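Local coordinates for protein Sqt1 (Chaetomium thermophilum, PDB 4ZOY) that probably serves as a dedicated chaperone that captures a nascent ribosomal protein during translation, using a WD40-repeat propeller in ribosome biogenesis, at residues S7-D12 against T77-I82; D12-S17 against V31-S36; A22-Y27 against V119-N124; G47-I52 against P81-D86. All coordinates share one frame; numbering follows the deposited sequence.

Overall arrangement
From the N terminus, strand 9-11 joins the C-terminal strands in one four-stranded blade of an eight-bladed propeller, and contact 1 ties it to the loop ahead of strand 83-85, closing a long loop. Within that span contact 2 closes a short one, setting residues 12-17 against strand 30-36 of the next blade; the two share D12. Contact 3 opens at 22-27, crosses both, and reaches the end of strand 114-120 one blade further on. Contact 4 falls within its span and pairs strand 45-51 with strand 83-85. Contacts 1 and 4 share P81 and I82, and F11 packs on Y48. Contacts 2 and 4 meet through T33 N and Y48 O, 2.8 Å apart.

Contact 1 of 4, residues S7-D12 against T77-I82; sequences SIAYFD and TSLNPI
Y10 and S78 form a single backbone bridge at the outer edge of a propeller blade, where the loop leading to strand 83-85 passes strand 9-11 at about 45°. Two bonds define it: Y10 N donates to T77 O at 2.8 Å (N-H...O 153°), and Y10 O receives L79 N at 2.8 Å. The Y10 ring then covers S78. Its chi1 of 71° puts CG between the backbone N and the carbonyl carbon, and the turn about chi2 presents a ring face to S78 CA, 4.1 Å from the centroid, as a CH-pi contact, while S78 CB lies close to the phenol oxygen. Strand 9-11 bonds on its other side to strand 478-482, so N- and C-terminal strands share one blade, the closure known as the velcro of WD40 propellers; the bridge adds loop 77-82 to that blade's outer rim. F11 and P81 cross at about a right angle, P81 CG lying 3.4 Å from F11 CE1, and L79 O approaches the same ring at its edge near CD1. Water also takes part. One molecule donates to D12 OD1 (3.1 Å) and L79 O and bonds S78 OG; another links S7 OG with T77 OG1.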
loop_
_atom_site.group_PDB
_atom_site.type_symbol
_atom_site.label_atom_id
_atom_site.label_comp_id
_atom_site.label_asym_id
_atom_site.label_seq_id
_atom_site.Cartn_x
_atom_site.Cartn_y
_atom_site.Cartn_z
ATOM N N SER A 7 -1.401 18.807 -13.195
ATOM C CA SER A 7 -0.467 17.805 -13.679
ATOM C C SER A 7 0.565 18.379 -14.644
ATOM O O SER A 7 0.293 19.341 -15.362
ATOM C CB SER A 7 -1.213 16.644 -14.346
ATOM O OG SER A 7 -1.843 17.063 -15.547
ATOM N N ILE A 8 1.746 17.774 -14.654
ATOM C CA ILE A 8 2.822 18.166 -15.566
ATOM C C ILE A 8 3.004 17.124 -16.668
ATOM O O ILE A 8 3.741 17.341 -17.630
ATOM C CB ILE A 8 4.179 18.372 -14.826
ATOM C CG1 ILE A 8 4.658 17.069 -14.175
ATOM C CG2 ILE A 8 4.081 19.496 -13.808
ATOM C CD1 ILE A 8 6.048 17.158 -13.558
ATOM N N ALA A 9 2.333 15.985 -16.515
ATOM C CA ALA A 9 2.333 14.933 -17.520
ATOM C C ALA A 9 1.187 13.994 -17.230
ATOM O O ALA A 9 0.618 13.993 -16.137
ATOM C CB ALA A 9 3.655 14.160 -17.537
ATOM N N TYR A 10 0.830 13.196 -18.225
ATOM C CA TYR A 10 -0.259 12.258 -18.068
ATOM C C TYR A 10 -0.057 11.056 -18.957
ATOM O O TYR A 10 0.742 11.078 -19.900
ATOM C CB TYR A 10 -1.602 12.923 -18.385
ATOM C CG TYR A 10 -1.805 13.222 -19.853
ATOM C CD1 TYR A 10 -1.201 14.316 -20.446
ATOM C CD2 TYR A 10 -2.615 12.414 -20.637
ATOM C CE1 TYR A 10 -1.388 14.593 -21.795
ATOM C CE2 TYR A 10 -2.812 12.687 -21.978
ATOM C CZ TYR A 10 -2.192 13.778 -22.549
ATOM O OH TYR A 10 -2.383 14.047 -23.891
ATOM N N PHE A 11 -0.778 9.991 -18.638
ATOM C CA PHE A 11 -0.829 8.827 -19.502
ATOM C C PHE A 11 -2.262 8.345 -19.556
ATOM O O PHE A 11 -2.860 8.043 -18.522
ATOM C CB PHE A 11 0.099 7.725 -19.001
ATOM C CG PHE A 11 -0.058 6.430 -19.736
ATOM C CD1 PHE A 11 0.261 6.341 -21.084
ATOM C CD2 PHE A 11 -0.520 5.298 -19.086
ATOM C CE1 PHE A 11 0.111 5.143 -21.765
ATOM C CE2 PHE A 11 -0.668 4.100 -19.758
ATOM C CZ PHE A 11 -0.347 4.020 -21.102
ATOM N N ASP A 12 -2.833 8.287 -20.758
ATOM C CA ASP A 12 -4.237 7.940 -20.892
ATOM C C ASP A 12 -4.456 6.608 -21.610
ATOM O O ASP A 12 -5.575 6.321 -22.040
ATOM C CB ASP A 12 -4.984 9.060 -21.628
ATOM C CG ASP A 12 -4.555 9.184 -23.074
ATOM O OD1 ASP A 12 -3.337 9.127 -23.342
ATOM O OD2 ASP A 12 -5.441 9.315 -23.946
ATOM N N THR A 77 4.392 16.075 -22.477
ATOM C CA THR A 77 3.338 16.035 -21.474
ATOM C C THR A 77 2.542 14.721 -21.553
ATOM O O THR A 77 2.167 14.174 -20.529
ATOM C CB THR A 77 2.393 17.264 -21.604
ATOM O OG1 THR A 77 1.472 17.294 -20.509
ATOM C CG2 THR A 77 1.631 17.257 -22.924
ATOM N N SER A 78 2.315 14.196 -22.756
ATOM C CA SER A 78 1.691 12.886 -22.906
ATOM C C SER A 78 2.767 11.801 -22.875
ATOM O O SER A 78 3.680 11.813 -23.697
ATOM C CB SER A 78 0.883 12.822 -24.210
ATOM O OG SER A 78 0.297 11.549 -24.389
ATOM N N LEU A 79 2.676 10.870 -21.923
ATOM C CA LEU A 79 3.728 9.867 -21.748
ATOM C C LEU A 79 3.556 8.670 -22.665
ATOM O O LEU A 79 2.440 8.235 -22.916
ATOM C CB LEU A 79 3.766 9.378 -20.300
ATOM C CG LEU A 79 4.102 10.437 -19.256
ATOM C CD1 LEU A 79 3.834 9.878 -17.861
ATOM C CD2 LEU A 79 5.548 10.891 -19.396
ATOM N N ASN A 80 4.672 8.127 -23.138
ATOM C CA ASN A 80 4.641 6.912 -23.941
ATOM C C ASN A 80 5.258 5.742 -23.188
ATOM O O ASN A 80 6.370 5.847 -22.680
ATOM C CB ASN A 80 5.364 7.129 -25.273
ATOM C CG ASN A 80 4.754 8.254 -26.085
ATOM O OD1 ASN A 80 3.623 8.148 -26.557
ATOM N ND2 ASN A 80 5.499 9.338 -26.252
ATOM N N PRO A 81 4.531 4.620 -23.114
ATOM C CA PRO A 81 5.029 3.481 -22.331
ATOM C C PRO A 81 6.309 2.885 -22.889
ATOM O O PRO A 81 6.546 2.913 -24.100
ATOM C CB PRO A 81 3.891 2.461 -22.418
ATOM C CG PRO A 81 2.691 3.237 -22.816
ATOM C CD PRO A 81 3.193 4.364 -23.668
ATOM N N ILE A 82 7.136 2.343 -22.005
ATOM C CA ILE A 82 8.334 1.638 -22.441
ATOM C C ILE A 82 8.138 0.126 -22.402
ATOM O O ILE A 82 8.988 -0.629 -22.874
ATOM C CB ILE A 82 9.554 2.025 -21.592
ATOM C CG1 ILE A 82 9.394 1.524 -20.157
ATOM C CG2 ILE A 82 9.775 3.537 -21.627
ATOM C CD1 ILE A 82 10.542 1.905 -19.272
HETATM O O HOH W 1 -0.329 17.224 -18.274
HETATM O O HOH W 2 -0.284 9.304 -22.832
#

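Contact 2 of 4, residues D12-S17 against V31-S36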
loop_
_atom_site.group_PDB
_atom_site.type_symbol
_atom_site.label_atom_id
_atom_site.label_comp_id
_atom_site.label_asym_id
_atom_site.label_seq_id
_atom_site.Cartn_x
_atom_site.Cartn_y
_atom_site.Cartn_z
ATOM N N ASP A 12 -2.833 8.287 -20.758
ATOM C CA ASP A 12 -4.237 7.940 -20.892
ATOM C C ASP A 12 -4.456 6.608 -21.610
ATOM O O ASP A 12 -5.575 6.321 -22.040
ATOM C CB ASP A 12 -4.984 9.060 -21.628
ATOM C CG ASP A 12 -4.555 9.184 -23.074
ATOM O OD1 ASP A 12 -3.337 9.127 -23.342
ATOM O OD2 ASP A 12 -5.441 9.315 -23.946
ATOM N N GLY A 13 -3.410 5.787 -21.706
ATOM C CA GLY A 13 -3.496 4.515 -22.412
ATOM C C GLY A 13 -4.457 3.474 -21.859
ATOM O O GLY A 13 -5.038 2.695 -22.612
ATOM N N HIS A 14 -4.623 3.427 -20.541
ATOM C CA HIS A 14 -5.579 2.485 -19.960
ATOM C C HIS A 14 -6.989 2.779 -20.459
ATOM O O HIS A 14 -7.386 3.933 -20.560
ATOM C CB HIS A 14 -5.549 2.549 -18.428
ATOM C CG HIS A 14 -4.267 2.069 -17.823
ATOM N ND1 HIS A 14 -4.037 0.740 -17.533
ATOM C CD2 HIS A 14 -3.154 2.736 -17.438
ATOM C CE1 HIS A 14 -2.835 0.609 -17.002
ATOM N NE2 HIS A 14 -2.279 1.808 -16.928
ATOM N N LYS A 15 -7.755 1.736 -20.765
ATOM C CA LYS A 15 -9.102 1.957 -21.282
ATOM C C LYS A 15 -10.120 2.144 -20.170
ATOM O O LYS A 15 -11.194 2.705 -20.381
ATOM C CB LYS A 15 -9.534 0.804 -22.185
ATOM C CG LYS A 15 -8.658 0.639 -23.414
ATOM C CD LYS A 15 -9.147 -0.497 -24.294
ATOM C CE LYS A 15 -8.297 -0.625 -25.543
ATOM N NZ LYS A 15 -8.761 -1.756 -26.390
ATOM N N ASP A 16 -9.791 1.672 -18.972
ATOM C CA ASP A 16 -10.693 1.845 -17.852
ATOM C C ASP A 16 -9.868 1.930 -16.567
ATOM O O ASP A 16 -8.665 2.170 -16.630
ATOM C CB ASP A 16 -11.720 0.702 -17.790
ATOM C CG ASP A 16 -13.054 1.144 -17.222
ATOM O OD1 ASP A 16 -13.143 2.187 -16.536
ATOM O OD2 ASP A 16 -14.063 0.445 -17.461
ATOM N N SER A 17 -10.536 1.746 -15.431
ATOM C CA SER A 17 -9.958 1.938 -14.099
ATOM C C SER A 17 -8.520 1.482 -13.964
ATOM O O SER A 17 -8.180 0.348 -14.296
ATOM C CB SER A 17 -10.785 1.188 -13.060
ATOM O OG SER A 17 -12.160 1.519 -13.150
ATOM N N VAL A 31 7.919 3.605 -13.357
ATOM C CA VAL A 31 6.649 3.355 -12.697
ATOM C C VAL A 31 5.785 2.437 -13.552
ATOM O O VAL A 31 5.694 2.624 -14.764
ATOM C CB VAL A 31 5.904 4.674 -12.428
ATOM C CG1 VAL A 31 4.533 4.416 -11.865
ATOM C CG2 VAL A 31 6.712 5.560 -11.488
ATOM N N ALA A 32 5.170 1.440 -12.920
ATOM C CA ALA A 32 4.238 0.539 -13.583
ATOM C C ALA A 32 2.810 0.820 -13.135
ATOM O O ALA A 32 2.561 1.068 -11.956
ATOM C CB ALA A 32 4.605 -0.911 -13.300
ATOM N N THR A 33 1.869 0.774 -14.076
ATOM C CA THR A 33 0.466 1.010 -13.768
ATOM C C THR A 33 -0.369 -0.128 -14.328
ATOM O O THR A 33 -0.001 -0.738 -15.317
ATOM C CB THR A 33 -0.023 2.372 -14.324
ATOM O OG1 THR A 33 0.166 2.409 -15.743
ATOM C CG2 THR A 33 0.765 3.507 -13.693
ATOM N N GLY A 34 -1.488 -0.428 -13.688
ATOM C CA GLY A 34 -2.250 -1.600 -14.069
ATOM C C GLY A 34 -3.721 -1.463 -13.736
ATOM O O GLY A 34 -4.105 -0.889 -12.714
ATOM N N GLY A 35 -4.573 -2.006 -14.598
ATOM C CA GLY A 35 -5.984 -1.973 -14.286
ATOM C C GLY A 35 -6.871 -2.763 -15.220
ATOM O O GLY A 35 -6.483 -3.826 -15.743
ATOM N N SER A 36 -8.065 -2.215 -15.412
ATOM C CA SER A 36 -9.139 -2.854 -16.166
ATOM C C SER A 36 -9.271 -2.216 -17.538
ATOM O O SER A 36 -9.113 -1.007 -17.679
ATOM C CB SER A 36 -10.447 -2.737 -15.393
ATOM O OG SER A 36 -11.559 -3.091 -16.217
HETATM O O HOH W 3 -6.391 -0.905 -17.928
#
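H14 NE2 and T33 OG1 are joined by a hydrogen bond of 2.8 Å that is almost straight (174°), with the hydroxyl oxygen at the edge of the imidazole and near its plane. This histidine-to-threonine link, from the loop entering a blade to its second strand, is consistent with part of the WD40 structural tetrad, G13-H14 probably being the Gly-His pair that commonly supplies the histidine. T33 OG1 stands between its backbone N and carbonyl carbon (chi1 58°), which puts the hydroxyl within bonding distance of NE2. T33 O also lies at the ring edge, in plane, 3.6 Å from CE1. At the far nitrogen, ND1 is bonded to a water at 2.9 Å, likewise in plane, so both imidazole nitrogens have partners and the ring's rotation is fixed from two ends. That water donates a weak bond to S36 O. Y48, in the neighbouring strand, meets the histidine ring edge-to-face.

The backbone seals the other end: S36 N donates to S17 O at 2.8 Å (168°). Because G35 carries no side chain, its CA can also come up to S17 O, at 3.2 Å, as a CA-H...O contact. S17 OG turns to D474, in the preceding blade. Within the loop, D16 OD1 accepts a weak hydrogen bond of 2.9 Å from S17 N.

Contact 3 of 4, residues A22-Y27 against V119-N124; sequences AQHPLY and VSVPQN
Y27 and V121 provide the apolar part of this small surface contact, which links loop 24-27, between the first two strands of one blade, to the chain leaving strand 114-120 of the adjacent blade in the WD40 propeller. The two side chains slide past each other in opposite directions. V121 CG1, anti to its backbone N (chi1 -178°), lies 3.5 Å from Y27 CE2 and equally close to CD2, so that one methyl meets both ring atoms. The other methyl, CG2, points to H24 and stops 4.0 Å from NE2; V119 CG1 is a looser neighbour, 4.5 Å from H24 CD2 at the imidazole edge. At the outer end the side chains of Q123 and Y27 approach tip to tip. The whole contact buries 188 Å², both sides summed.

Within loop 24-27 the aromatic rings also touch: Y27 CD2 lies 3.2 Å above the plane of the H24 imidazole, displaced toward its rim, and L26 CB sits over the centre of one face of the phenol ring. F97, from the adjoining blade, also meets H24.

Polar bonds hold the imidazole. H24 ND1 accepts two backbone amides, L26 N at 3.1 Å, close to the ring plane, and Y27 N at 3.3 Å, 35° out of it.

With ND1 accepting two N-H groups, H24 is probably neutral with its proton on NE2, which leaves an uncharged imidazole beside the valine methyls.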
loop_
_atom_site.group_PDB
_atom_site.type_symbol
_atom_site.label_atom_id
_atom_site.label_comp_id
_atom_site.label_asym_id
_atom_site.label_seq_id
_atom_site.Cartn_x
_atom_site.Cartn_y
_atom_site.Cartn_z
ATOM N N ALA A 22 3.117 0.705 -9.135
ATOM C CA ALA A 22 4.344 0.368 -8.432
ATOM C C ALA A 22 5.481 1.221 -8.958
ATOM O O ALA A 22 5.462 1.656 -10.114
ATOM C CB ALA A 22 4.661 -1.101 -8.586
ATOM N N GLN A 23 6.467 1.461 -8.103
ATOM C CA GLN A 23 7.589 2.324 -8.415
ATOM C C GLN A 23 8.876 1.562 -8.166
ATOM O O GLN A 23 8.984 0.823 -7.188
ATOM C CB GLN A 23 7.529 3.587 -7.560
ATOM C CG GLN A 23 8.591 4.622 -7.872
ATOM C CD GLN A 23 8.287 5.924 -7.181
ATOM O OE1 GLN A 23 7.842 5.932 -6.036
ATOM N NE2 GLN A 23 8.460 7.032 -7.892
ATOM N N HIS A 24 9.840 1.708 -9.062
ATOM C CA HIS A 24 11.126 1.040 -8.895
ATOM C C HIS A 24 11.846 1.606 -7.664
ATOM O O HIS A 24 11.883 2.818 -7.474
ATOM C CB HIS A 24 11.968 1.220 -10.158
ATOM C CG HIS A 24 13.155 0.312 -10.236
ATOM N ND1 HIS A 24 14.269 0.471 -9.442
ATOM C CD2 HIS A 24 13.409 -0.751 -11.034
ATOM C CE1 HIS A 24 15.153 -0.467 -9.735
ATOM N NE2 HIS A 24 14.661 -1.215 -10.704
ATOM N N PRO A 25 12.404 0.730 -6.810
ATOM C CA PRO A 25 12.967 1.239 -5.547
ATOM C C PRO A 25 14.255 2.046 -5.706
ATOM O O PRO A 25 14.590 2.809 -4.801
ATOM C CB PRO A 25 13.235 -0.041 -4.740
ATOM C CG PRO A 25 13.377 -1.110 -5.750
ATOM C CD PRO A 25 12.393 -0.740 -6.848
ATOM N N LEU A 26 14.950 1.879 -6.823
ATOM C CA LEU A 26 16.188 2.621 -7.067
ATOM C C LEU A 26 15.990 3.780 -8.037
ATOM O O LEU A 26 16.690 4.789 -7.962
ATOM C CB LEU A 26 17.269 1.696 -7.616
ATOM C CG LEU A 26 17.622 0.464 -6.794
ATOM C CD1 LEU A 26 18.755 -0.291 -7.468
ATOM C CD2 LEU A 26 17.984 0.843 -5.366
ATOM N N TYR A 27 15.038 3.623 -8.952
ATOM C CA TYR A 27 14.842 4.588 -10.028
ATOM C C TYR A 27 13.393 5.069 -10.027
ATOM O O TYR A 27 12.524 4.443 -10.645
ATOM C CB TYR A 27 15.214 3.960 -11.372
ATOM C CG TYR A 27 16.553 3.261 -11.324
ATOM C CD1 TYR A 27 17.721 3.981 -11.112
ATOM C CD2 TYR A 27 16.649 1.886 -11.486
ATOM C CE1 TYR A 27 18.951 3.351 -11.057
ATOM C CE2 TYR A 27 17.878 1.246 -11.433
ATOM C CZ TYR A 27 19.022 1.987 -11.221
ATOM O OH TYR A 27 20.244 1.358 -11.169
ATOM N N VAL A 119 13.640 -7.539 -14.646
ATOM C CA VAL A 119 13.867 -6.142 -14.981
ATOM C C VAL A 119 15.354 -5.843 -15.091
ATOM O O VAL A 119 16.134 -6.239 -14.228
ATOM C CB VAL A 119 13.252 -5.200 -13.925
ATOM C CG1 VAL A 119 13.428 -3.741 -14.334
ATOM C CG2 VAL A 119 11.782 -5.527 -13.706
ATOM N N SER A 120 15.740 -5.147 -16.157
ATOM C CA SER A 120 17.110 -4.673 -16.315
ATOM C C SER A 120 17.122 -3.178 -16.587
ATOM O O SER A 120 16.412 -2.698 -17.468
ATOM C CB SER A 120 17.821 -5.419 -17.444
ATOM O OG SER A 120 18.168 -6.731 -17.046
ATOM N N VAL A 121 17.931 -2.447 -15.829
ATOM C CA VAL A 121 17.985 -0.991 -15.933
ATOM C C VAL A 121 19.437 -0.522 -16.103
ATOM O O VAL A 121 20.106 -0.182 -15.126
ATOM C CB VAL A 121 17.340 -0.324 -14.704
ATOM C CG1 VAL A 121 17.355 1.192 -14.843
ATOM C CG2 VAL A 121 15.912 -0.813 -14.526
ATOM N N PRO A 122 19.918 -0.512 -17.362
ATOM C CA PRO A 122 21.283 -0.183 -17.788
ATOM C C PRO A 122 21.574 1.288 -17.583
ATOM O O PRO A 122 21.013 2.091 -18.295
ATOM C CB PRO A 122 21.277 -0.502 -19.280
ATOM C CG PRO A 122 20.139 -1.464 -19.462
ATOM C CD PRO A 122 19.099 -0.969 -18.495
ATOM N N GLN A 123 22.486 1.639 -16.681
ATOM C CA GLN A 123 22.945 3.033 -16.533
ATOM C C GLN A 123 23.612 3.543 -17.816
ATOM O O GLN A 123 23.738 4.753 -18.023
ATOM C CB GLN A 123 23.930 3.204 -15.343
ATOM C CG GLN A 123 23.300 3.178 -13.969
ATOM C CD GLN A 123 21.787 3.350 -14.023
ATOM O OE1 GLN A 123 21.016 2.379 -14.117
ATOM N NE2 GLN A 123 21.353 4.594 -13.914
ATOM N N ASN A 124 24.006 2.619 -18.686
ATOM C CA ASN A 124 24.626 2.970 -19.962
ATOM C C ASN A 124 23.629 3.320 -21.065
ATOM O O ASN A 124 23.445 4.492 -21.396
ATOM C CB ASN A 124 25.515 1.824 -20.446
ATOM C CG ASN A 124 26.789 1.676 -19.628
ATOM O OD1 ASN A 124 27.269 2.635 -19.010
ATOM N ND2 ASN A 124 27.349 0.474 -19.631
#

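Contact 4 of 4, residues G47-I52 against P81-D86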
loop_
_atom_site.group_PDB
_atom_site.type_symbol
_atom_site.label_atom_id
_atom_site.label_comp_id
_atom_site.label_asym_id
_atom_site.label_seq_id
_atom_site.Cartn_x
_atom_site.Cartn_y
_atom_site.Cartn_z
ATOM N N GLY A 47 -1.465 -3.634 -18.232
ATOM C CA GLY A 47 -0.511 -2.845 -17.490
ATOM C C GLY A 47 0.471 -2.165 -18.416
ATOM O O GLY A 47 0.634 -2.558 -19.577
ATOM N N TYR A 48 1.134 -1.145 -17.897
ATOM C CA TYR A 48 2.150 -0.420 -18.634
ATOM C C TYR A 48 3.318 -0.081 -17.730
ATOM O O TYR A 48 3.148 0.063 -16.514
ATOM C CB TYR A 48 1.579 0.866 -19.231
ATOM C CG TYR A 48 0.551 0.653 -20.312
ATOM C CD1 TYR A 48 0.945 0.407 -21.624
ATOM C CD2 TYR A 48 -0.805 0.708 -20.027
ATOM C CE1 TYR A 48 0.003 0.214 -22.625
ATOM C CE2 TYR A 48 -1.759 0.519 -21.022
ATOM C CZ TYR A 48 -1.341 0.273 -22.316
ATOM O OH TYR A 48 -2.276 0.085 -23.310
ATOM N N VAL A 49 4.504 0.045 -18.310
ATOM C CA VAL A 49 5.613 0.638 -17.590
ATOM C C VAL A 49 5.918 1.984 -18.219
ATOM O O VAL A 49 6.004 2.101 -19.445
ATOM C CB VAL A 49 6.869 -0.246 -17.599
ATOM C CG1 VAL A 49 7.974 0.418 -16.783
ATOM C CG2 VAL A 49 6.539 -1.626 -17.048
ATOM N N LEU A 50 6.068 2.997 -17.377
ATOM C CA LEU A 50 6.301 4.358 -17.830
ATOM C C LEU A 50 7.648 4.855 -17.351
ATOM O O LEU A 50 8.153 4.392 -16.326
ATOM C CB LEU A 50 5.207 5.290 -17.321
ATOM C CG LEU A 50 3.766 4.843 -17.550
ATOM C CD1 LEU A 50 2.801 5.725 -16.797
ATOM C CD2 LEU A 50 3.434 4.864 -19.037
ATOM N N ASP A 51 8.223 5.792 -18.102
ATOM C CA ASP A 51 9.417 6.520 -17.696
ATOM C C ASP A 51 9.042 7.986 -17.514
ATOM O O ASP A 51 8.896 8.728 -18.489
ATOM C CB ASP A 51 10.534 6.368 -18.734
ATOM C CG ASP A 51 11.854 6.953 -18.266
ATOM O OD1 ASP A 51 11.854 7.772 -17.325
ATOM O OD2 ASP A 51 12.898 6.594 -18.848
ATOM N N ILE A 52 8.899 8.395 -16.260
ATOM C CA ILE A 52 8.348 9.697 -15.900
ATOM C C ILE A 52 9.398 10.817 -16.080
ATOM O O ILE A 52 9.074 12.006 -16.064
ATOM C CB ILE A 52 7.773 9.632 -14.439
ATOM C CG1 ILE A 52 6.296 9.223 -14.464
ATOM C CG2 ILE A 52 7.881 10.948 -13.682
ATOM C CD1 ILE A 52 6.020 7.887 -15.068
ATOM N N PRO A 81 4.531 4.620 -23.114
ATOM C CA PRO A 81 5.029 3.481 -22.331
ATOM C C PRO A 81 6.309 2.885 -22.889
ATOM O O PRO A 81 6.546 2.913 -24.100
ATOM C CB PRO A 81 3.891 2.461 -22.418
ATOM C CG PRO A 81 2.691 3.237 -22.816
ATOM C CD PRO A 81 3.193 4.364 -23.668
ATOM N N ILE A 82 7.136 2.343 -22.005
ATOM C CA ILE A 82 8.334 1.638 -22.441
ATOM C C ILE A 82 8.138 0.126 -22.402
ATOM O O ILE A 82 8.988 -0.629 -22.874
ATOM C CB ILE A 82 9.554 2.025 -21.592
ATOM C CG1 ILE A 82 9.394 1.524 -20.157
ATOM C CG2 ILE A 82 9.775 3.537 -21.627
ATOM C CD1 ILE A 82 10.542 1.905 -19.272
ATOM N N PHE A 83 7.012 -0.315 -21.851
ATOM C CA PHE A 83 6.687 -1.738 -21.804
ATOM C C PHE A 83 5.196 -1.923 -21.603
ATOM O O PHE A 83 4.540 -1.081 -20.990
ATOM C CB PHE A 83 7.460 -2.450 -20.687
ATOM C CG PHE A 83 7.349 -3.951 -20.732
ATOM C CD1 PHE A 83 7.937 -4.671 -21.764
ATOM C CD2 PHE A 83 6.669 -4.645 -19.739
ATOM C CE1 PHE A 83 7.845 -6.052 -21.809
ATOM C CE2 PHE A 83 6.574 -6.027 -19.774
ATOM C CZ PHE A 83 7.163 -6.733 -20.816
ATOM N N GLU A 84 4.665 -3.025 -22.125
ATOM C CA GLU A 84 3.258 -3.357 -21.959
ATOM C C GLU A 84 3.120 -4.684 -21.236
ATOM O O GLU A 84 3.812 -5.654 -21.556
ATOM C CB GLU A 84 2.542 -3.417 -23.312
ATOM C CG GLU A 84 2.469 -2.077 -24.018
ATOM C CD GLU A 84 1.562 -2.102 -25.235
ATOM O OE1 GLU A 84 0.642 -2.944 -25.281
ATOM O OE2 GLU A 84 1.763 -1.257 -26.131
ATOM N N ILE A 85 2.228 -4.723 -20.253
ATOM C CA ILE A 85 1.985 -5.939 -19.501
ATOM C C ILE A 85 0.717 -6.616 -19.995
ATOM O O ILE A 85 -0.392 -6.159 -19.718
ATOM C CB ILE A 85 1.864 -5.655 -17.989
ATOM C CG1 ILE A 85 3.122 -4.952 -17.476
ATOM C CG2 ILE A 85 1.605 -6.954 -17.228
ATOM C CD1 ILE A 85 2.962 -4.396 -16.061
ATOM N N ASP A 86 0.893 -7.708 -20.739
ATOM C CA ASP A 86 -0.222 -8.472 -21.283
ATOM C C ASP A 86 -0.318 -9.845 -20.636
ATOM O O ASP A 86 0.640 -10.322 -20.035
ATOM C CB ASP A 86 -0.071 -8.631 -22.799
ATOM C CG ASP A 86 -0.126 -7.306 -23.537
ATOM O OD1 ASP A 86 -1.037 -6.505 -23.253
ATOM O OD2 ASP A 86 0.743 -7.067 -24.401
#
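Y48 lies alongside both P81 and E84, the three side chains pointing the same way, Y48 from strand 45-51, E84 from strand 83-85 and P81 from the loop before it. The proline touches the ring through CG, 3.5 Å from Y48 CD1. On the neighbouring ring atom, Y48 CE1, the aliphatic E84 CG packs at 3.6 Å, while the carboxylate is turned 57° from the ring plane and forms a salt bridge with K46. L50 lies side by side with P81, its CD2 3.9 Å from P81 CA. F11 meets Y48 edge-to-face, so this face looks back at strand 9-11.

On the opposite face V49 crosses I82 and F83 obliquely, its CG1 meeting I82 CG1 at 3.8 Å and its CB meeting F83 CB. F83 CG is anti to the backbone N (chi1 -170°), and V49 CG2 lies near the plane of its ring, at the edge. V49 and I85 also rest on L105 of the next blade.

I85 N approaches G47 O from above the carbonyl plane, at 2.8 Å, and G47 N returns a bond to I85 O. V49 N reaches F83 O, yet V49 O takes I82 N at 2.8 Å: a classic beta bulge, I82 and F83 facing V49, in the edge pairing of a four-stranded WD40 blade.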